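Local atomic coordinates of DNA polymerase III subunit delta (Bacillus subtilis, PDB entry 3ZH9), a protein that probably acts as the wrench that opens the ring-shaped beta subunit, within the ATP-hydrolysing complex that loads this ring onto primed DNA for replication. Residues A[2-7]-A[137-142]; A[16-21]-A[114-119]; A[50-55]-A[76-81]. All blocks are in the same frame, centred on the assembly; numbering follows the deposited sequence.

How the interactions relate
The three contacts lie side by side across one five-stranded parallel sheet, ordered 49-53, 76-81, 113-119, 17-21, 139-142. Interaction 3 joins the first two strands and interaction 2 the third and fourth, while interaction 1 lays the N-terminal helix 2-10 over the edge strand 139-142. The centres of interactions 1 and 2 are about 9 Å apart, as are those of interactions 2 and 3; those of interactions 1 and 3 are about 18 Å apart. Along the chain they nest: 50-55/76-81 inside 16-21/114-119, itself inside 2-7/137-142. Backbone hydrogen bonds connect the pairs, such as Met141 N to Cys19 O and Val114 N to Arg76 O, so one continuous sheet runs through the domain, whose strand order is AAA+-like.

Interaction 1. Residues A[2-7]-A[137-142]; sequences VFDVWK and HAFMME
Helix 2-10 packs through Val2 and Val5 onto Phe139 and Met141 of strand 139-142, an outermost strand of the parallel sheet in the AAA+-like N-terminal domain. The short helical and strand axes come within 8.4 Å at 132° between their directions, and no hydrogen bond crosses between the segments, so apolar side chains make the join. Val5 is central. Its CG2, anti to its own carbonyl carbon, lies over one face of the Phe139 ring, 4.0 Å from the centroid and 28° off the normal, a CH-pi contact. The same methyl meets Met141 CG at 3.7 Å, so one branch touches both strand residues. Met141 leaves the strand with CG anti to the backbone N (chi1 -174°), which brings CG against Val5 CG2; farther out, its SD is 3.6 Å from Val2 CG2, and the bend at the last torsion leaves CE 3.9 Å from Val2 CG2. The other branch of Val2, CG1, turns over the centre of the Trp6 indole and thus ties this contact to the helix's far side. Asp4 is modelled at the rim of the Phe139 ring, but too close to be relied on. An alanine in place of Phe139 would probably leave Val5 CG2 without the ring face beneath it and open a gap beside the Tyr18 ring, which meets that same face with its plane only slightly tilted. Backbone hydrogen bonds from Phe139 and Met141 bind this strand to strand 17-21. Thr31 of helix 25-39 is touched by Val2, Val5 and Met141 and bonds Trp6 NE1, while Phe3 and Trp6 reach helix 148-160, leaving helix 2-10 set against two helices and the sheet margin.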
loop_
_atom_site.group_PDB
_atom_site.type_symbol
_atom_site.label_atom_id
_atom_site.label_comp_id
_atom_site.label_asym_id
_atom_site.label_seq_id
_atom_site.Cartn_x
_atom_site.Cartn_y
_atom_site.Cartn_z
ATOM N N VAL A 2 3.308 -11.345 7.584
ATOM C CA VAL A 2 2.928 -10.322 8.557
ATOM C C VAL A 2 2.215 -10.971 9.739
ATOM O O VAL A 2 2.420 -10.596 10.891
ATOM C CB VAL A 2 2.024 -9.210 7.947
ATOM C CG1 VAL A 2 0.768 -9.053 8.745
ATOM C CG2 VAL A 2 2.760 -7.880 7.911
ATOM N N PHE A 3 1.383 -11.961 9.455
ATOM C CA PHE A 3 0.558 -12.578 10.492
ATOM C C PHE A 3 1.372 -13.337 11.558
ATOM O O PHE A 3 1.016 -13.359 12.732
ATOM C CB PHE A 3 -0.503 -13.464 9.845
ATOM C CG PHE A 3 -1.429 -12.701 8.946
ATOM C CD1 PHE A 3 -2.239 -11.722 9.462
ATOM C CD2 PHE A 3 -1.467 -12.943 7.586
ATOM C CE1 PHE A 3 -3.094 -10.984 8.646
ATOM C CE2 PHE A 3 -2.333 -12.218 6.762
ATOM C CZ PHE A 3 -3.137 -11.242 7.299
ATOM N N ASP A 4 2.484 -13.919 11.144
ATOM C CA ASP A 4 3.367 -14.637 12.065
ATOM C C ASP A 4 3.884 -13.643 13.110
ATOM O O ASP A 4 3.761 -13.859 14.315
ATOM C CB ASP A 4 4.497 -15.277 11.261
ATOM C CG ASP A 4 5.588 -15.918 12.134
ATOM O OD1 ASP A 4 5.291 -16.680 13.086
ATOM O OD2 ASP A 4 6.774 -15.669 11.827
ATOM N N VAL A 5 4.436 -12.534 12.637
ATOM C CA VAL A 5 4.871 -11.481 13.530
ATOM C C VAL A 5 3.731 -10.980 14.427
ATOM O O VAL A 5 3.897 -10.905 15.641
ATOM C CB VAL A 5 5.540 -10.321 12.770
ATOM C CG1 VAL A 5 5.933 -9.172 13.740
ATOM C CG2 VAL A 5 6.762 -10.831 12.055
ATOM N N TRP A 6 2.574 -10.659 13.851
ATOM C CA TRP A 6 1.494 -10.078 14.657
ATOM C C TRP A 6 1.053 -11.012 15.769
ATOM O O TRP A 6 0.880 -10.593 16.909
ATOM C CB TRP A 6 0.292 -9.663 13.797
ATOM C CG TRP A 6 0.597 -8.541 12.827
ATOM C CD1 TRP A 6 1.803 -7.915 12.640
ATOM C CD2 TRP A 6 -0.320 -7.926 11.910
ATOM N NE1 TRP A 6 1.692 -6.953 11.663
ATOM C CE2 TRP A 6 0.398 -6.943 11.198
ATOM C CE3 TRP A 6 -1.677 -8.113 11.625
ATOM C CZ2 TRP A 6 -0.201 -6.141 10.225
ATOM C CZ3 TRP A 6 -2.269 -7.313 10.653
ATOM C CH2 TRP A 6 -1.533 -6.344 9.967
ATOM N N LYS A 7 0.888 -12.285 15.433
ATOM C CA LYS A 7 0.517 -13.299 16.409
ATOM C C LYS A 7 1.598 -13.485 17.484
ATOM O O LYS A 7 1.284 -13.620 18.665
ATOM C CB LYS A 7 0.250 -14.619 15.690
ATOM C CG LYS A 7 -0.370 -15.713 16.532
ATOM C CD LYS A 7 -0.600 -16.948 15.667
ATOM C CE LYS A 7 -1.321 -18.055 16.420
ATOM N NZ LYS A 7 -2.727 -17.686 16.753
ATOM N N HIS A 137 20.291 -13.926 12.133
ATOM C CA HIS A 137 20.071 -13.337 13.452
ATOM C C HIS A 137 18.781 -12.527 13.621
ATOM O O HIS A 137 18.308 -12.349 14.741
ATOM C CB HIS A 137 21.256 -12.453 13.825
ATOM C CG HIS A 137 22.522 -13.213 14.040
ATOM N ND1 HIS A 137 22.719 -14.032 15.131
ATOM C CD2 HIS A 137 23.662 -13.271 13.313
ATOM C CE1 HIS A 137 23.927 -14.561 15.068
ATOM N NE2 HIS A 137 24.520 -14.113 13.975
ATOM N N ALA A 138 18.221 -12.024 12.527
ATOM C CA ALA A 138 17.010 -11.216 12.618
ATOM C C ALA A 138 15.754 -12.041 12.330
ATOM O O ALA A 138 15.810 -13.017 11.596
ATOM C CB ALA A 138 17.091 -10.018 11.677
ATOM N N PHE A 139 14.637 -11.643 12.936
ATOM C CA PHE A 139 13.307 -12.099 12.538
ATOM C C PHE A 139 12.952 -11.350 11.266
ATOM O O PHE A 139 12.633 -10.155 11.301
ATOM C CB PHE A 139 12.267 -11.800 13.639
ATOM C CG PHE A 139 10.934 -12.522 13.465
ATOM C CD1 PHE A 139 10.436 -12.842 12.203
ATOM C CD2 PHE A 139 10.168 -12.868 14.585
ATOM C CE1 PHE A 139 9.200 -13.508 12.062
ATOM C CE2 PHE A 139 8.933 -13.534 14.458
ATOM C CZ PHE A 139 8.451 -13.854 13.193
ATOM N N MET A 140 12.998 -12.059 10.147
ATOM C CA MET A 140 12.738 -11.470 8.830
ATOM C C MET A 140 11.240 -11.489 8.595
ATOM O O MET A 140 10.580 -12.463 8.913
ATOM C CB MET A 140 13.412 -12.289 7.716
ATOM C CG MET A 140 14.913 -12.521 7.873
ATOM S SD MET A 140 15.914 -11.017 7.691
ATOM C CE MET A 140 15.455 -10.416 6.063
ATOM N N MET A 141 10.704 -10.408 8.053
ATOM C CA MET A 141 9.301 -10.370 7.689
ATOM C C MET A 141 9.164 -9.628 6.380
ATOM O O MET A 141 9.579 -8.476 6.245
ATOM C CB MET A 141 8.484 -9.677 8.766
ATOM C CG MET A 141 6.992 -9.729 8.521
ATOM S SD MET A 141 6.115 -8.330 9.262
ATOM C CE MET A 141 6.498 -6.955 8.172
ATOM N N GLU A 142 8.589 -10.290 5.399
ATOM C CA GLU A 142 8.393 -9.635 4.121
ATOM C C GLU A 142 6.964 -9.136 3.988
ATOM O O GLU A 142 6.026 -9.913 4.148
ATOM C CB GLU A 142 8.693 -10.605 2.989
ATOM C CG GLU A 142 8.418 -10.015 1.636
ATOM C CD GLU A 142 8.559 -11.042 0.543
ATOM O OE1 GLU A 142 8.197 -12.213 0.787
ATOM O OE2 GLU A 142 9.032 -10.679 -0.549
#

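Interaction 2. Residues A[16-21]-A[114-119]; sequences PVYCLY and VFVLLA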
loop_
_atom_site.group_PDB
_atom_site.type_symbol
_atom_site.label_atom_id
_atom_site.label_comp_id
_atom_site.label_asym_id
_atom_site.label_seq_id
_atom_site.Cartn_x
_atom_site.Cartn_y
_atom_site.Cartn_z
ATOM N N PRO A 16 14.938 -9.508 19.843
ATOM C CA PRO A 16 15.858 -8.361 19.922
ATOM C C PRO A 16 16.105 -7.698 18.563
ATOM O O PRO A 16 16.434 -6.521 18.540
ATOM C CB PRO A 16 17.158 -8.976 20.465
ATOM C CG PRO A 16 16.728 -10.264 21.137
ATOM C CD PRO A 16 15.568 -10.765 20.281
ATOM N N VAL A 17 15.955 -8.436 17.461
ATOM C CA VAL A 17 16.249 -7.889 16.130
ATOM C C VAL A 17 15.186 -8.320 15.102
ATOM O O VAL A 17 14.904 -9.526 14.936
ATOM C CB VAL A 17 17.650 -8.322 15.611
ATOM C CG1 VAL A 17 17.947 -7.688 14.268
ATOM C CG2 VAL A 17 18.753 -7.983 16.606
ATOM N N TYR A 18 14.597 -7.333 14.426
ATOM C CA TYR A 18 13.691 -7.593 13.291
ATOM C C TYR A 18 14.213 -6.919 12.042
ATOM O O TYR A 18 14.848 -5.861 12.104
ATOM C CB TYR A 18 12.284 -7.048 13.529
ATOM C CG TYR A 18 11.528 -7.725 14.632
ATOM C CD1 TYR A 18 11.771 -7.397 15.963
ATOM C CD2 TYR A 18 10.579 -8.702 14.350
ATOM C CE1 TYR A 18 11.073 -7.998 16.982
ATOM C CE2 TYR A 18 9.887 -9.334 15.369
ATOM C CZ TYR A 18 10.127 -8.966 16.684
ATOM O OH TYR A 18 9.447 -9.573 17.709
ATOM N N CYS A 19 13.928 -7.536 10.906
ATOM C CA CYS A 19 14.145 -6.905 9.630
ATOM C C CYS A 19 12.851 -6.990 8.842
ATOM O O CYS A 19 12.429 -8.080 8.391
ATOM C CB CYS A 19 15.308 -7.547 8.864
ATOM S SG CYS A 19 15.623 -6.708 7.269
ATOM N N LEU A 20 12.205 -5.841 8.707
ATOM C CA LEU A 20 10.930 -5.755 8.010
ATOM C C LEU A 20 11.221 -5.180 6.627
ATOM O O LEU A 20 11.775 -4.082 6.501
ATOM C CB LEU A 20 9.953 -4.852 8.776
ATOM C CG LEU A 20 9.926 -4.968 10.312
ATOM C CD1 LEU A 20 8.895 -4.015 10.945
ATOM C CD2 LEU A 20 9.663 -6.386 10.758
ATOM N N TYR A 21 10.882 -5.927 5.587
ATOM C CA TYR A 21 11.190 -5.482 4.233
ATOM C C TYR A 21 10.033 -5.753 3.274
ATOM O O TYR A 21 9.039 -6.380 3.639
ATOM C CB TYR A 21 12.492 -6.119 3.726
ATOM C CG TYR A 21 12.360 -7.596 3.404
ATOM C CD1 TYR A 21 12.401 -8.548 4.411
ATOM C CD2 TYR A 21 12.187 -8.033 2.090
ATOM C CE1 TYR A 21 12.274 -9.911 4.122
ATOM C CE2 TYR A 21 12.060 -9.389 1.786
ATOM C CZ TYR A 21 12.102 -10.318 2.810
ATOM O OH TYR A 21 11.970 -11.653 2.539
ATOM N N VAL A 114 14.788 -3.764 21.581
ATOM C CA VAL A 114 14.226 -4.296 20.340
ATOM C C VAL A 114 14.663 -3.395 19.183
ATOM O O VAL A 114 14.294 -2.213 19.110
ATOM C CB VAL A 114 12.685 -4.400 20.399
ATOM C CG1 VAL A 114 12.129 -4.943 19.063
ATOM C CG2 VAL A 114 12.265 -5.266 21.604
ATOM N N PHE A 115 15.467 -3.964 18.292
ATOM C CA PHE A 115 16.078 -3.240 17.174
ATOM C C PHE A 115 15.366 -3.636 15.870
ATOM O O PHE A 115 15.396 -4.811 15.466
ATOM C CB PHE A 115 17.556 -3.628 17.096
ATOM C CG PHE A 115 18.378 -2.783 16.168
ATOM C CD1 PHE A 115 18.489 -3.113 14.817
ATOM C CD2 PHE A 115 19.077 -1.669 16.649
ATOM C CE1 PHE A 115 19.265 -2.335 13.954
ATOM C CE2 PHE A 115 19.849 -0.898 15.798
ATOM C CZ PHE A 115 19.947 -1.231 14.448
ATOM N N VAL A 116 14.725 -2.671 15.217
ATOM C CA VAL A 116 14.000 -2.951 13.978
ATOM C C VAL A 116 14.595 -2.226 12.766
ATOM O O VAL A 116 14.686 -0.994 12.727
ATOM C CB VAL A 116 12.501 -2.616 14.105
ATOM C CG1 VAL A 116 11.952 -3.126 15.432
ATOM C CG2 VAL A 116 12.298 -1.138 14.032
ATOM N N LEU A 117 15.048 -3.008 11.796
ATOM C CA LEU A 117 15.402 -2.476 10.488
ATOM C C LEU A 117 14.149 -2.436 9.629
ATOM O O LEU A 117 13.514 -3.465 9.395
ATOM C CB LEU A 117 16.422 -3.370 9.803
ATOM C CG LEU A 117 17.862 -3.084 10.180
ATOM C CD1 LEU A 117 18.752 -4.216 9.703
ATOM C CD2 LEU A 117 18.271 -1.743 9.563
ATOM N N LEU A 118 13.808 -1.247 9.150
ATOM C CA LEU A 118 12.698 -1.087 8.229
ATOM C C LEU A 118 13.282 -0.786 6.846
ATOM O O LEU A 118 13.840 0.290 6.619
ATOM C CB LEU A 118 11.780 0.031 8.718
ATOM C CG LEU A 118 10.459 0.191 7.977
ATOM C CD1 LEU A 118 9.780 -1.156 7.827
ATOM C CD2 LEU A 118 9.562 1.175 8.714
ATOM N N ALA A 119 13.193 -1.758 5.944
ATOM C CA ALA A 119 13.863 -1.688 4.650
ATOM C C ALA A 119 12.852 -1.860 3.528
ATOM O O ALA A 119 12.595 -2.974 3.099
ATOM C CB ALA A 119 14.933 -2.760 4.550
#
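Tyr18 N donates to Phe115 O at 2.8 Å where strand 17-21 runs parallel to strand 113-119, the short axes 4.7 Å apart and 16° from parallel. This bond is one of five in a continuous backbone ladder, with N-H...O angles of at least 164°. Phe115 N donates to Pro16 O and Leu117 N to Tyr18 O, while Leu20 N binds Leu117 O; Ala119 N to Leu20 O closes the series. CA-H...O contacts fill in between, among them Val17 CA to Phe115 O at 3.3 Å.

Side chains meet on both faces of the pair. On the face bearing Tyr18, Val116, Leu20 and Leu118, Tyr18 CG is anti to its carbonyl carbon (chi1 -66°) and so lies back beside its own N; the ring turns its edge to Val114, with CE1 3.8 Å from CG1. Its hydroxyl is engaged by His15 N. Farther along, Leu20 CB touches Leu118 CD1 at 3.8 Å, and both leucines touch Leu28 of helix 25-39. On the face bearing Val17, Cys19, Tyr21, Phe115, Leu117 and Ala119 the direct side-chain contacts are long: Cys19 SG is 4.3 Å from Leu117 CB, and Tyr21 CB stands 4.2 Å from Ala119 CB.

This neighbouring of the first and fourth strands of the chain is part of the 5-1-4-3-2 order of AAA+ domains, consistent with the P-loop NTPase relationship of this family.

Interaction 3. Residues A[50-55]-A[76-81]; sequences SVFDLE and RLVIVK
Leu77 O is gripped by two donors: Ser50 N at 2.9 Å and a water at 3.0 Å. That water also donates to Ser50 OG and accepts from Arg76 NH1, lying in plane at the edge of the guanidinium, so it bridges the two strands near the start of their ladder; Ser50 OG is further bound to Asp65. The strands 49-53 and 76-81 belong to a beta-alpha-beta unit whose helix 59-66 carries the chain between them, and they run parallel, with short axes 13° apart. From Ser50 onward the ladder alternates: Ile79 N to Ser50 O, Phe52 N to Ile79 O, Lys81 N to Phe52 O, then Leu54 N to Lys81 O. The shortest of these are 2.7 Å, for example Ile79 N to Ser50 O with an N-H...O angle of 170°.

With CG anti to its carbonyl carbon (chi1 -59°), the Phe52 side chain starts back beside its own N, and its CE1 lies 4.2 Å from Val78 CG1; Gln61, Ala62 and Asp65 of helix 59-66 pack against this side chain. On the face with Val51 and Ile79, the extended Lys81 chain crosses Val51, its CE 3.8 Å from CG1. The ammonium stays well apart from the Asp53 carboxylate, which serves the backbone instead: Asp53 OD1 accepts from Glu55 N at 2.9 Å from above the carboxylate plane, an Asx turn as the chain leaves the strand. Packing is tight beside that turn, where Val80 CG1, anti to its backbone N, sits 3.5 Å from Leu54 CD1.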
loop_
_atom_site.group_PDB
_atom_site.type_symbol
_atom_site.label_atom_id
_atom_site.label_comp_id
_atom_site.label_asym_id
_atom_site.label_seq_id
_atom_site.Cartn_x
_atom_site.Cartn_y
_atom_site.Cartn_z
ATOM N N SER A 50 13.488 5.377 19.825
ATOM C CA SER A 50 14.305 6.192 18.933
ATOM C C SER A 50 14.080 5.751 17.504
ATOM O O SER A 50 14.012 4.551 17.214
ATOM C CB SER A 50 15.792 6.076 19.267
ATOM O OG SER A 50 15.999 6.077 20.662
ATOM N N VAL A 51 13.967 6.731 16.616
ATOM C CA VAL A 51 13.811 6.475 15.197
ATOM C C VAL A 51 14.924 7.151 14.399
ATOM O O VAL A 51 15.178 8.353 14.546
ATOM C CB VAL A 51 12.479 7.017 14.696
ATOM C CG1 VAL A 51 12.302 6.678 13.223
ATOM C CG2 VAL A 51 11.344 6.471 15.544
ATOM N N PHE A 52 15.591 6.380 13.557
ATOM C CA PHE A 52 16.621 6.935 12.693
ATOM C C PHE A 52 16.285 6.680 11.225
ATOM O O PHE A 52 15.585 5.723 10.901
ATOM C CB PHE A 52 17.986 6.327 13.036
ATOM C CG PHE A 52 18.416 6.567 14.464
ATOM C CD1 PHE A 52 17.974 5.731 15.490
ATOM C CD2 PHE A 52 19.256 7.629 14.780
ATOM C CE1 PHE A 52 18.364 5.947 16.799
ATOM C CE2 PHE A 52 19.651 7.852 16.094
ATOM C CZ PHE A 52 19.205 7.009 17.104
ATOM N N ASP A 53 16.786 7.541 10.344
ATOM C CA ASP A 53 16.644 7.351 8.899
ATOM C C ASP A 53 18.047 7.357 8.288
ATOM O O ASP A 53 18.728 8.380 8.287
ATOM C CB ASP A 53 15.765 8.463 8.308
ATOM C CG ASP A 53 15.468 8.269 6.827
ATOM O OD1 ASP A 53 16.221 7.545 6.135
ATOM O OD2 ASP A 53 14.477 8.862 6.353
ATOM N N LEU A 54 18.488 6.212 7.782
ATOM C CA LEU A 54 19.857 6.094 7.296
ATOM C C LEU A 54 20.126 6.910 6.025
ATOM O O LEU A 54 21.260 6.961 5.543
ATOM C CB LEU A 54 20.229 4.626 7.093
ATOM C CG LEU A 54 20.214 3.802 8.381
ATOM C CD1 LEU A 54 20.699 2.373 8.120
ATOM C CD2 LEU A 54 21.065 4.490 9.469
ATOM N N GLU A 55 19.090 7.540 5.482
ATOM C CA GLU A 55 19.281 8.484 4.392
ATOM C C GLU A 55 20.042 9.711 4.888
ATOM O O GLU A 55 20.719 10.382 4.111
ATOM C CB GLU A 55 17.939 8.934 3.815
ATOM C CG GLU A 55 17.086 7.817 3.241
ATOM C CD GLU A 55 17.545 7.355 1.868
ATOM O OE1 GLU A 55 18.693 7.661 1.475
ATOM O OE2 GLU A 55 16.745 6.684 1.180
ATOM N N ARG A 76 13.693 -1.097 25.411
ATOM C CA ARG A 76 13.922 0.073 24.594
ATOM C C ARG A 76 13.567 -0.336 23.158
ATOM O O ARG A 76 13.677 -1.507 22.807
ATOM C CB ARG A 76 15.398 0.437 24.752
ATOM C CG ARG A 76 16.001 1.333 23.736
ATOM C CD ARG A 76 17.482 1.514 24.040
ATOM N NE ARG A 76 17.716 2.240 25.290
ATOM C CZ ARG A 76 17.197 3.434 25.574
ATOM N NH1 ARG A 76 16.402 4.041 24.707
ATOM N NH2 ARG A 76 17.464 4.020 26.731
ATOM N N LEU A 77 13.091 0.608 22.352
ATOM C CA LEU A 77 12.791 0.346 20.947
ATOM C C LEU A 77 13.623 1.254 20.056
ATOM O O LEU A 77 13.595 2.470 20.202
ATOM C CB LEU A 77 11.301 0.554 20.647
ATOM C CG LEU A 77 10.824 0.326 19.204
ATOM C CD1 LEU A 77 11.203 -1.069 18.691
ATOM C CD2 LEU A 77 9.317 0.521 19.121
ATOM N N VAL A 78 14.360 0.667 19.124
ATOM C CA VAL A 78 15.196 1.454 18.232
ATOM C C VAL A 78 14.838 1.109 16.797
ATOM O O VAL A 78 14.948 -0.049 16.379
ATOM C CB VAL A 78 16.707 1.207 18.451
ATOM C CG1 VAL A 78 17.515 1.858 17.327
ATOM C CG2 VAL A 78 17.166 1.716 19.830
ATOM N N ILE A 79 14.390 2.113 16.052
ATOM C CA ILE A 79 13.959 1.908 14.678
ATOM C C ILE A 79 14.939 2.558 13.712
ATOM O O ILE A 79 15.320 3.723 13.868
ATOM C CB ILE A 79 12.537 2.454 14.472
ATOM C CG1 ILE A 79 11.569 1.738 15.413
ATOM C CG2 ILE A 79 12.095 2.309 13.023
ATOM C CD1 ILE A 79 10.205 2.344 15.426
ATOM N N VAL A 80 15.358 1.781 12.725
ATOM C CA VAL A 80 16.354 2.215 11.761
ATOM C C VAL A 80 15.814 2.040 10.354
ATOM O O VAL A 80 15.753 0.917 9.838
ATOM C CB VAL A 80 17.661 1.411 11.917
ATOM C CG1 VAL A 80 18.668 1.847 10.894
ATOM C CG2 VAL A 80 18.217 1.601 13.303
ATOM N N LYS A 81 15.408 3.148 9.736
ATOM C CA LYS A 81 14.822 3.101 8.396
ATOM C C LYS A 81 15.851 3.210 7.271
ATOM O O LYS A 81 16.893 3.857 7.423
ATOM C CB LYS A 81 13.789 4.216 8.225
ATOM C CG LYS A 81 12.650 4.201 9.233
ATOM C CD LYS A 81 11.749 5.410 9.008
ATOM C CE LYS A 81 10.653 5.504 10.052
ATOM N NZ LYS A 81 10.029 6.861 10.045
HETATM O O HOH W 1 15.483 3.912 22.008
#